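Local coordinates for protein MHC class I antigen (Anolis carolinensis, PDB 7CPO) that probably presents peptides to T cells as the heavy chain of a class I MHC molecule, paired with beta2-microglobulin, at the interface of chains A and B. Coordinates in Å, arbitrary orientation; residue numbers count along the deposited sequence, not the author numbering. Chains: chain A, MHC class I antigen; chain B, beta2-microglobulin.

Contact 1: the interface of chains A and B. Residues chain A 12, 96, 98, 118, 121; chain B 31, 56, 59-60, 62.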
# COMPACT_ATOMS: atom_id res chain seq x y z
N THR A 12 5.95 4.49 10.60
CA THR A 12 7.31 4.10 10.22
C THR A 12 8.31 5.10 10.76
O THR A 12 8.19 6.31 10.51
CB THR A 12 7.49 4.00 8.70
OG1 THR A 12 6.66 2.97 8.17
CG2 THR A 12 8.91 3.70 8.36
N THR A 96 15.04 0.53 11.60
CA THR A 96 13.65 0.84 11.32
C THR A 96 12.75 0.34 12.45
O THR A 96 12.93 -0.76 12.96
CB THR A 96 13.22 0.21 10.00
OG1 THR A 96 14.07 0.71 8.97
CG2 THR A 96 11.80 0.62 9.66
N GLN A 98 8.48 -0.04 13.03
CA GLN A 98 7.19 0.04 12.37
C GLN A 98 6.09 -0.42 13.32
O GLN A 98 6.30 -1.30 14.16
CB GLN A 98 7.12 -0.83 11.11
CG GLN A 98 7.83 -0.31 9.87
CD GLN A 98 8.05 -1.45 8.86
OE1 GLN A 98 8.93 -2.29 9.04
NE2 GLN A 98 7.22 -1.48 7.80
N ALA A 118 7.34 -3.97 14.45
CA ALA A 118 8.46 -4.65 13.81
C ALA A 118 9.73 -3.83 13.94
O ALA A 118 9.72 -2.60 13.76
CB ALA A 118 8.20 -4.89 12.32
N GLY A 121 12.21 -4.56 10.04
CA GLY A 121 11.42 -5.35 9.10
C GLY A 121 11.06 -6.76 9.53
O GLY A 121 10.44 -7.49 8.74
N HIS B 31 12.74 -3.20 1.39
CA HIS B 31 13.14 -2.86 2.74
C HIS B 31 14.64 -2.60 2.75
O HIS B 31 15.38 -3.33 2.07
CB HIS B 31 12.78 -4.00 3.70
CG HIS B 31 12.65 -3.55 5.11
ND1 HIS B 31 13.74 -3.20 5.89
CD2 HIS B 31 11.56 -3.37 5.89
CE1 HIS B 31 13.33 -2.83 7.08
NE2 HIS B 31 12.01 -2.92 7.11
N PHE B 56 3.09 0.39 4.22
CA PHE B 56 3.64 -0.96 4.12
C PHE B 56 2.52 -1.97 4.24
O PHE B 56 1.37 -1.63 4.54
CB PHE B 56 4.73 -1.23 5.17
CG PHE B 56 4.35 -0.86 6.60
CD1 PHE B 56 3.77 -1.78 7.44
CD2 PHE B 56 4.60 0.42 7.10
CE1 PHE B 56 3.44 -1.46 8.75
CE2 PHE B 56 4.28 0.75 8.41
CZ PHE B 56 3.69 -0.19 9.24
N ASP B 59 3.35 -7.85 5.74
CA ASP B 59 4.67 -8.47 5.80
C ASP B 59 5.78 -7.46 6.07
O ASP B 59 6.96 -7.82 6.03
CB ASP B 59 4.95 -9.26 4.51
CG ASP B 59 5.21 -8.37 3.29
OD1 ASP B 59 5.16 -7.12 3.40
OD2 ASP B 59 5.47 -8.93 2.21
N TRP B 60 5.41 -6.20 6.31
CA TRP B 60 6.23 -5.08 6.74
C TRP B 60 6.94 -4.39 5.58
O TRP B 60 7.56 -3.34 5.80
CB TRP B 60 7.27 -5.47 7.80
CG TRP B 60 6.67 -6.13 9.03
CD1 TRP B 60 6.75 -7.45 9.38
CD2 TRP B 60 5.89 -5.49 10.06
NE1 TRP B 60 6.08 -7.67 10.56
CE2 TRP B 60 5.55 -6.48 11.00
CE3 TRP B 60 5.48 -4.17 10.29
CZ2 TRP B 60 4.80 -6.20 12.15
CZ3 TRP B 60 4.73 -3.89 11.44
CH2 TRP B 60 4.40 -4.91 12.35
N PHE B 62 7.56 -2.15 2.24
CA PHE B 62 7.11 -0.80 1.94
C PHE B 62 6.56 -0.67 0.52
O PHE B 62 6.82 -1.50 -0.35
CB PHE B 62 8.27 0.15 2.16
CG PHE B 62 8.67 0.25 3.60
CD1 PHE B 62 7.99 1.10 4.46
CD2 PHE B 62 9.70 -0.53 4.10
CE1 PHE B 62 8.34 1.20 5.80
CE2 PHE B 62 10.06 -0.45 5.43
CZ PHE B 62 9.38 0.42 6.29

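Contact 2: the interface of chains A and B. Residues chain A 233-236, 244-246; chain B 8, 10, 26.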
# COMPACT_ATOMS: atom_id res chain seq x y z
N GLY A 233 1.35 -9.07 -13.80
CA GLY A 233 2.00 -7.94 -13.17
C GLY A 233 1.63 -7.80 -11.71
O GLY A 233 0.97 -8.66 -11.11
N LEU A 234 2.09 -6.70 -11.12
CA LEU A 234 1.57 -6.24 -9.85
C LEU A 234 0.17 -5.66 -10.04
O LEU A 234 -0.19 -5.17 -11.11
CB LEU A 234 2.49 -5.17 -9.26
CG LEU A 234 3.96 -5.59 -9.15
CD1 LEU A 234 4.79 -4.38 -8.81
CD2 LEU A 234 4.15 -6.70 -8.12
N VAL A 235 -0.64 -5.74 -8.99
CA VAL A 235 -1.86 -4.97 -8.89
C VAL A 235 -1.46 -3.63 -8.27
O VAL A 235 -1.14 -3.57 -7.08
CB VAL A 235 -2.93 -5.68 -8.05
CG1 VAL A 235 -4.19 -4.85 -8.00
CG2 VAL A 235 -3.24 -7.06 -8.63
N SER A 236 -1.45 -2.58 -9.08
CA SER A 236 -0.81 -1.33 -8.71
C SER A 236 -1.79 -0.17 -8.77
O SER A 236 -2.70 -0.15 -9.62
CB SER A 236 0.38 -1.05 -9.63
OG SER A 236 -0.00 -1.04 -11.00
N TYR A 244 -4.58 -0.98 -11.56
CA TYR A 244 -4.09 -1.46 -12.85
C TYR A 244 -3.30 -2.76 -12.67
O TYR A 244 -2.59 -2.93 -11.67
CB TYR A 244 -3.19 -0.41 -13.53
CG TYR A 244 -2.31 -0.96 -14.65
CD1 TYR A 244 -1.03 -1.43 -14.38
CD2 TYR A 244 -2.76 -1.01 -15.97
CE1 TYR A 244 -0.22 -1.94 -15.37
CE2 TYR A 244 -1.95 -1.52 -16.99
CZ TYR A 244 -0.68 -1.98 -16.67
OH TYR A 244 0.15 -2.48 -17.64
N THR A 245 -3.40 -3.65 -13.66
CA THR A 245 -2.54 -4.84 -13.73
C THR A 245 -2.58 -5.40 -15.15
O THR A 245 -3.31 -4.92 -16.02
CB THR A 245 -2.98 -5.89 -12.71
OG1 THR A 245 -1.99 -6.92 -12.65
CG2 THR A 245 -4.29 -6.49 -13.10
N TRP A 246 -1.77 -6.45 -15.38
CA TRP A 246 -1.76 -7.15 -16.66
C TRP A 246 -1.54 -8.65 -16.45
O TRP A 246 -1.04 -9.09 -15.41
CB TRP A 246 -0.69 -6.60 -17.61
CG TRP A 246 0.70 -6.73 -17.10
CD1 TRP A 246 1.43 -5.75 -16.47
CD2 TRP A 246 1.55 -7.87 -17.19
NE1 TRP A 246 2.68 -6.23 -16.14
CE2 TRP A 246 2.78 -7.53 -16.58
CE3 TRP A 246 1.39 -9.15 -17.72
CZ2 TRP A 246 3.84 -8.43 -16.49
CZ3 TRP A 246 2.45 -10.05 -17.62
CH2 TRP A 246 3.66 -9.68 -17.01
N GLN B 8 6.81 -1.44 -11.23
CA GLN B 8 5.89 -1.50 -12.35
C GLN B 8 5.60 -0.09 -12.83
O GLN B 8 5.41 0.82 -12.02
CB GLN B 8 4.60 -2.22 -11.95
CG GLN B 8 3.53 -2.31 -13.00
CD GLN B 8 2.68 -3.55 -12.83
OE1 GLN B 8 3.14 -4.66 -13.10
NE2 GLN B 8 1.44 -3.37 -12.38
N TYR B 10 3.26 2.31 -15.71
CA TYR B 10 2.01 2.23 -16.45
C TYR B 10 1.42 3.63 -16.59
O TYR B 10 1.77 4.54 -15.83
CB TYR B 10 1.00 1.30 -15.76
CG TYR B 10 0.87 1.57 -14.27
CD1 TYR B 10 -0.20 2.31 -13.77
CD2 TYR B 10 1.82 1.10 -13.37
CE1 TYR B 10 -0.31 2.58 -12.41
CE2 TYR B 10 1.73 1.37 -12.02
CZ TYR B 10 0.66 2.10 -11.54
OH TYR B 10 0.58 2.34 -10.19
N TYR B 26 5.59 2.48 -9.66
CA TYR B 26 5.14 1.91 -8.40
C TYR B 26 6.12 0.85 -7.94
O TYR B 26 6.48 -0.05 -8.70
CB TYR B 26 3.74 1.32 -8.54
CG TYR B 26 3.22 0.68 -7.28
CD1 TYR B 26 2.93 1.45 -6.16
CD2 TYR B 26 3.01 -0.69 -7.22
CE1 TYR B 26 2.45 0.85 -5.00
CE2 TYR B 26 2.53 -1.28 -6.07
CZ TYR B 26 2.26 -0.51 -4.97
OH TYR B 26 1.78 -1.10 -3.82

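Contact 1: the interface of chains A and B
A:Gln98 points its carboxamide in among B:Phe56, B:Trp60 and B:Phe62, and buries more surface than any other residue of this patch. Its CG lies anti to the carbonyl carbon (chi1 -76°) and the chain runs on extended, which carries the amide out to the partner. There NE2 gives a nearly straight hydrogen bond, 172° at the hydrogen, to the backbone O of B:Trp60, 2.8 Å away and in the plane of the amide. Glutamine suits the spot because its flat head can pair with a main-chain carbonyl while packing against rings. NE2 stands over one face of B:Phe56, toward the rim, 3.2 Å from its CG. B:Phe62 meets the amide tip to tip, the ring and amide planes 19° from parallel. CZ of B:Phe62 lies 3.4 Å from CD of A:Gln98. The CG2 methyl of A:Thr12 adds a contact with CE1 of B:Phe62 at 3.6 Å. The indole of B:Trp60 spreads over A:Ala118, whose CB is centred on its face, 3.3 Å from CD2; a small methyl lets the broad ring settle close to the strand. Glycine suits the positive phi of A:Gly121, and the lack of a side chain lets the imidazole of B:His31 come close. Strands 5-14, 96-105 and 111-119 belong to the beta-sheet floor of the peptide-binding platform, and beta2-microglobulin packs beneath it, on the side away from the groove helices.

Contact 2: the interface of chains A and B
B:Gln8 reaches across from strand 6-11 and pairs its amide with the backbone of A:Leu234, burying far more surface than any other residue here. CG lies anti to the backbone N (chi1 178°), and the extended chain runs alongside A:Leu234 in the opposite direction, bringing the carboxamide to its main chain. OE1 accepts from the backbone N of A:Leu234 at 3.0 Å. NE2 donates to O of the same residue at 2.7 Å, bent to 149° at the hydrogen and arriving above the carbonyl plane, off the lone pairs. A glutamine suits this place because one head carries both an acceptor and a donor, matching the main-chain N-H and C=O of one residue. NE2 also donates to OG of A:Ser236 at 3.1 Å, lying close to the amide plane, so the group is held against rotation from both ends. OG of A:Ser236 in turn donates a longer hydrogen bond, 3.3 Å, to the backbone O of A:Tyr244, from above that carbonyl plane. That small side chain fits between two aromatics: OG stands over one face of B:Tyr10, toward the rim, while CB touches CD2 of B:Tyr26 at 3.6 Å. B:Tyr10 slides past A:Tyr244 and lays its CB over that ring's face, 3.5 Å from CE1. The O of A:Leu234 is gripped twice, B:Gln8 NE2 and the hydroxyl OG1 of A:Thr245 approaching from opposite faces of its carbonyl plane, the latter at 2.9 Å.

The C-alpha centres of contact 1 and contact 2 lie about 21 Å apart, and the two share neither residues nor strands. On the heavy chain, contact 1 draws on the peptide-binding platform and contact 2 on the immunoglobulin C1-set domain. Beta2-microglobulin meets them with different parts of its own immunoglobulin domain: residues between 56 and 62, with B:His31, for contact 1, strands 6-11 and 21-28 for contact 2. The light chain thus bridges two heavy-chain domains, which would be expected to fix their relative orientation and to support the platform from below, as in class I molecules generally.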